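Local coordinates for protein 6-aminohexanoate-cyclic-dimer hydrolase (Arthrobacter sp., PDB 3A2Q) that hydrolyses the cyclic dimer of 6-aminohexanoate, a by-product of nylon-6 manufacture, to the linear dimer, at residues 264-268 / 269-273; 393-396 / 397-400. The protein carries 1 engineered substitution. All blocks are in the same frame, centred on the assembly; numbering follows the deposited sequence.

Interaction 1 of 2, residues 264-268 / 269-273; sequences THNPV and GDFAL. With GOL (glycerol), chain D.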
# COMPACT_ATOMS: atom_id res chain seq x y z
N THR A 264 12.21 -18.57 -3.01
CA THR A 264 11.84 -19.04 -1.68
C THR A 264 12.97 -19.03 -0.65
O THR A 264 13.01 -19.86 0.26
CB THR A 264 11.18 -20.43 -1.74
OG1 THR A 264 12.03 -21.34 -2.44
CG2 THR A 264 9.83 -20.34 -2.45
N HIS A 265 13.89 -18.09 -0.80
CA HIS A 265 14.98 -17.90 0.15
C HIS A 265 15.36 -16.43 0.04
O HIS A 265 14.91 -15.74 -0.88
CB HIS A 265 16.19 -18.81 -0.18
CG HIS A 265 17.00 -18.37 -1.36
ND1 HIS A 265 16.57 -18.53 -2.66
CD2 HIS A 265 18.21 -17.79 -1.44
CE1 HIS A 265 17.48 -18.06 -3.49
NE2 HIS A 265 18.50 -17.61 -2.77
N ASN A 266 16.14 -15.93 0.98
CA ASN A 266 16.58 -14.53 0.94
C ASN A 266 17.89 -14.49 0.17
O ASN A 266 18.94 -14.86 0.69
CB ASN A 266 16.79 -13.99 2.35
CG ASN A 266 17.45 -12.63 2.34
OD1 ASN A 266 17.48 -11.95 1.31
ND2 ASN A 266 17.96 -12.21 3.49
N PRO A 267 17.85 -14.02 -1.09
CA PRO A 267 19.04 -13.95 -1.94
C PRO A 267 20.17 -13.07 -1.43
O PRO A 267 21.31 -13.22 -1.87
CB PRO A 267 18.49 -13.46 -3.28
CG PRO A 267 17.29 -12.68 -2.90
CD PRO A 267 16.67 -13.47 -1.78
N VAL A 268 19.86 -12.16 -0.52
CA VAL A 268 20.87 -11.27 0.03
C VAL A 268 21.70 -12.05 1.06
O VAL A 268 22.90 -11.80 1.23
CB VAL A 268 20.23 -10.01 0.67
CG1 VAL A 268 21.30 -9.08 1.22
CG2 VAL A 268 19.41 -9.27 -0.38
N GLY A 269 21.06 -13.01 1.72
CA GLY A 269 21.75 -13.84 2.70
C GLY A 269 22.03 -13.20 4.04
O GLY A 269 22.82 -13.75 4.83
N ASP A 270 21.39 -12.07 4.33
CA ASP A 270 21.60 -11.39 5.60
C ASP A 270 20.60 -11.73 6.70
O ASP A 270 20.65 -11.18 7.80
CB ASP A 270 21.70 -9.87 5.37
CG ASP A 270 20.46 -9.26 4.74
OD1 ASP A 270 19.70 -9.96 4.03
OD2 ASP A 270 20.25 -8.05 4.96
N PHE A 271 19.68 -12.64 6.39
CA PHE A 271 18.69 -13.14 7.34
C PHE A 271 17.96 -14.29 6.66
O PHE A 271 17.93 -14.36 5.43
CB PHE A 271 17.71 -12.04 7.81
CG PHE A 271 16.86 -11.47 6.71
CD1 PHE A 271 15.82 -12.21 6.15
CD2 PHE A 271 17.09 -10.18 6.25
CE1 PHE A 271 15.04 -11.67 5.13
CE2 PHE A 271 16.32 -9.63 5.23
CZ PHE A 271 15.29 -10.38 4.67
N ALA A 272 17.41 -15.20 7.45
CA ALA A 272 16.72 -16.35 6.88
C ALA A 272 15.25 -16.07 6.61
O ALA A 272 14.53 -15.56 7.46
CB ALA A 272 16.85 -17.56 7.82
N LEU A 273 14.81 -16.40 5.40
CA LEU A 273 13.41 -16.20 5.06
C LEU A 273 12.58 -17.14 5.93
O LEU A 273 12.89 -18.33 6.03
CB LEU A 273 13.17 -16.52 3.58
CG LEU A 273 11.71 -16.50 3.11
CD1 LEU A 273 11.14 -15.09 3.26
CD2 LEU A 273 11.64 -16.96 1.66
C1 GOL D . 20.49 -17.97 5.68
O1 GOL D . 20.79 -16.71 6.25
C2 GOL D . 20.08 -17.84 4.21
O2 GOL D . 18.96 -16.95 4.08
C3 GOL D . 21.25 -17.32 3.37
O3 GOL D . 20.87 -17.14 2.02
O HOH W 1 16.46 -17.73 3.39

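Interaction 2 of 2, residues 393-396 / 397-400; sequences TPEI and GELM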
# COMPACT_ATOMS: atom_id res chain seq x y z
N THR A 393 4.41 -11.82 11.59
CA THR A 393 3.95 -10.48 11.92
C THR A 393 4.36 -10.07 13.34
O THR A 393 4.15 -10.80 14.30
CB THR A 393 2.43 -10.39 11.75
OG1 THR A 393 2.12 -10.60 10.37
CG2 THR A 393 1.90 -9.02 12.19
N PRO A 394 4.99 -8.89 13.47
CA PRO A 394 5.43 -8.38 14.77
C PRO A 394 4.30 -8.00 15.71
O PRO A 394 3.19 -7.70 15.28
CB PRO A 394 6.30 -7.17 14.40
CG PRO A 394 5.73 -6.73 13.07
CD PRO A 394 5.48 -8.03 12.37
N GLU A 395 4.58 -8.02 17.01
CA GLU A 395 3.59 -7.64 18.00
C GLU A 395 3.59 -6.11 18.07
O GLU A 395 4.59 -5.47 17.76
CB GLU A 395 3.94 -8.21 19.38
CG GLU A 395 3.97 -9.72 19.45
CD GLU A 395 4.27 -10.24 20.85
OE1 GLU A 395 5.27 -9.80 21.45
OE2 GLU A 395 3.51 -11.10 21.35
N ILE A 396 2.46 -5.53 18.48
CA ILE A 396 2.36 -4.09 18.63
C ILE A 396 3.49 -3.65 19.56
O ILE A 396 3.74 -4.29 20.59
CB ILE A 396 1.02 -3.67 19.28
CG1 ILE A 396 -0.14 -3.96 18.32
CG2 ILE A 396 1.05 -2.20 19.66
CD1 ILE A 396 -0.08 -3.15 17.03
N GLY A 397 4.19 -2.58 19.20
CA GLY A 397 5.28 -2.08 20.02
C GLY A 397 6.66 -2.58 19.63
O GLY A 397 7.66 -1.90 19.87
N GLU A 398 6.71 -3.76 19.02
CA GLU A 398 7.97 -4.36 18.62
C GLU A 398 8.85 -3.51 17.69
O GLU A 398 10.06 -3.41 17.90
CB GLU A 398 7.70 -5.72 17.98
CG GLU A 398 8.93 -6.59 17.80
CD GLU A 398 8.60 -7.89 17.10
OE1 GLU A 398 7.58 -8.51 17.44
OE2 GLU A 398 9.39 -8.30 16.21
N LEU A 399 8.26 -2.90 16.67
CA LEU A 399 9.05 -2.11 15.72
C LEU A 399 9.29 -0.64 16.08
O LEU A 399 10.08 0.03 15.41
CB LEU A 399 8.43 -2.22 14.32
CG LEU A 399 8.36 -3.63 13.72
CD1 LEU A 399 8.00 -3.55 12.23
CD2 LEU A 399 9.70 -4.34 13.89
N MET A 400 8.62 -0.14 17.11
CA MET A 400 8.82 1.25 17.52
C MET A 400 9.99 1.32 18.49
O MET A 400 9.94 0.76 19.59
CB MET A 400 7.55 1.80 18.18
CG MET A 400 6.37 1.94 17.23
SD MET A 400 6.73 2.99 15.79
CE MET A 400 6.46 4.64 16.48
O HOH W 2 5.34 -3.20 15.98

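Interaction 1 of 2, residues 264-268 / 269-273
Asn-266 turns its side chain into a surface loop and meets Asp-270 and Phe-271 with its amide nitrogen. Its CG stands anti to the backbone N (chi1 171°), which carries the amide in among the residues that follow. Both N-H groups of ND2 are used. One goes to Phe-271 O at 2.9 Å, the other to Asp-270 OD1, also at 2.9 Å and nearly straight (159°). Both acceptors lie close to the amide plane, although amide and carboxylate are turned 56° apart. The Phe-271 ring lies beneath the same nitrogen, with ND2 3.2 Å above its plane and over its centre. The ring gets there because its CG sits between the backbone N and the carbonyl carbon. The other end of the amide, OD1, accepts from Val-268 N at 3.0 Å, an Asx turn. It overlaps a type I beta turn from Asn-266 to Gly-269, closed by Gly-269 N to Asn-266 O. Val-268 CG1 crosses the carboxylate at a slant, 3.4 Å from Asp-270 OD1. Nearer the ends of the loop, Leu-273 CD2 rests on the backbone of Thr-264. A water joins Asn-266 N to Leu-273 N, and a glycerol, probably from the crystallisation liquor, donates through O2 to Phe-271 O. With an alanine at this position, Val-268 N is likely to lose its Asx-turn acceptor, and Phe-271 O and Asp-270 OD1 their shared amide donor. The buried amide is thus bonded at both ends, and Asp-270 links it to Arg-306 through a salt bridge that probably favours the charged carboxylate.

Interaction 2 of 2, residues 393-396 / 397-400
Glu-398 folds its side chain back over Pro-394 and Glu-395, the residue before the turn and the first residue in it. Its CG is anti to the backbone N (chi1 -167°) and the chain stays extended beyond it, which carries the carboxylate back to the backbone N of Glu-395. OE1 accepts from Glu-395 N at 3.1 Å; the donor approaches from above the carboxylate plane, 44° out of it. The carboxylate carbon CD also lies 3.6 Å from Pro-394 CB, at the side of the proline ring. The second oxygen, OE2, is held in a salt bridge by Arg-391. Pro-394 has a further neighbour in Leu-399, whose CD1 comes within 4.0 Å of Pro-394 CG. Glu-398 N bonds to Glu-395 O at 3.0 Å, and a water bridges that same oxygen to Leu-399 N. Gly-397 takes the third place with phi 94°, where a CB would be jammed against Ile-396 O. Its N donates to Glu-130. The Leu-399 side chain is about 10 Å from a bound 6-aminohexanoic acid, near the substrate pocket without lining it. Extended Ile-396 followed by Gly-397 with positive phi makes this a type II beta turn, which favours glycine third.

In the fold
Both contacts are local turns, in series along the chain without nesting or crossing. Interaction 1 comes first and closes the surface loop between strand 259-262 and helix 275-290. The chain then runs through helix 275-290, strand 294-297 and helices 308-331, 342-352 and 356-378 to strand 383-387, which lies next to 259-262 in the mixed sheet. Interaction 2 turns the chain in the loop between that strand and helix 416-422. The two do not touch. Helix 416-422 relates them: Leu-419 and Gln-420 meet residues of interaction 1, while Ser-418 and Met-421 meet those of interaction 2. Interaction 2 also bonds to the backbone of Gly-144 and Ser-146, a few residues before Ser-150 in the chain.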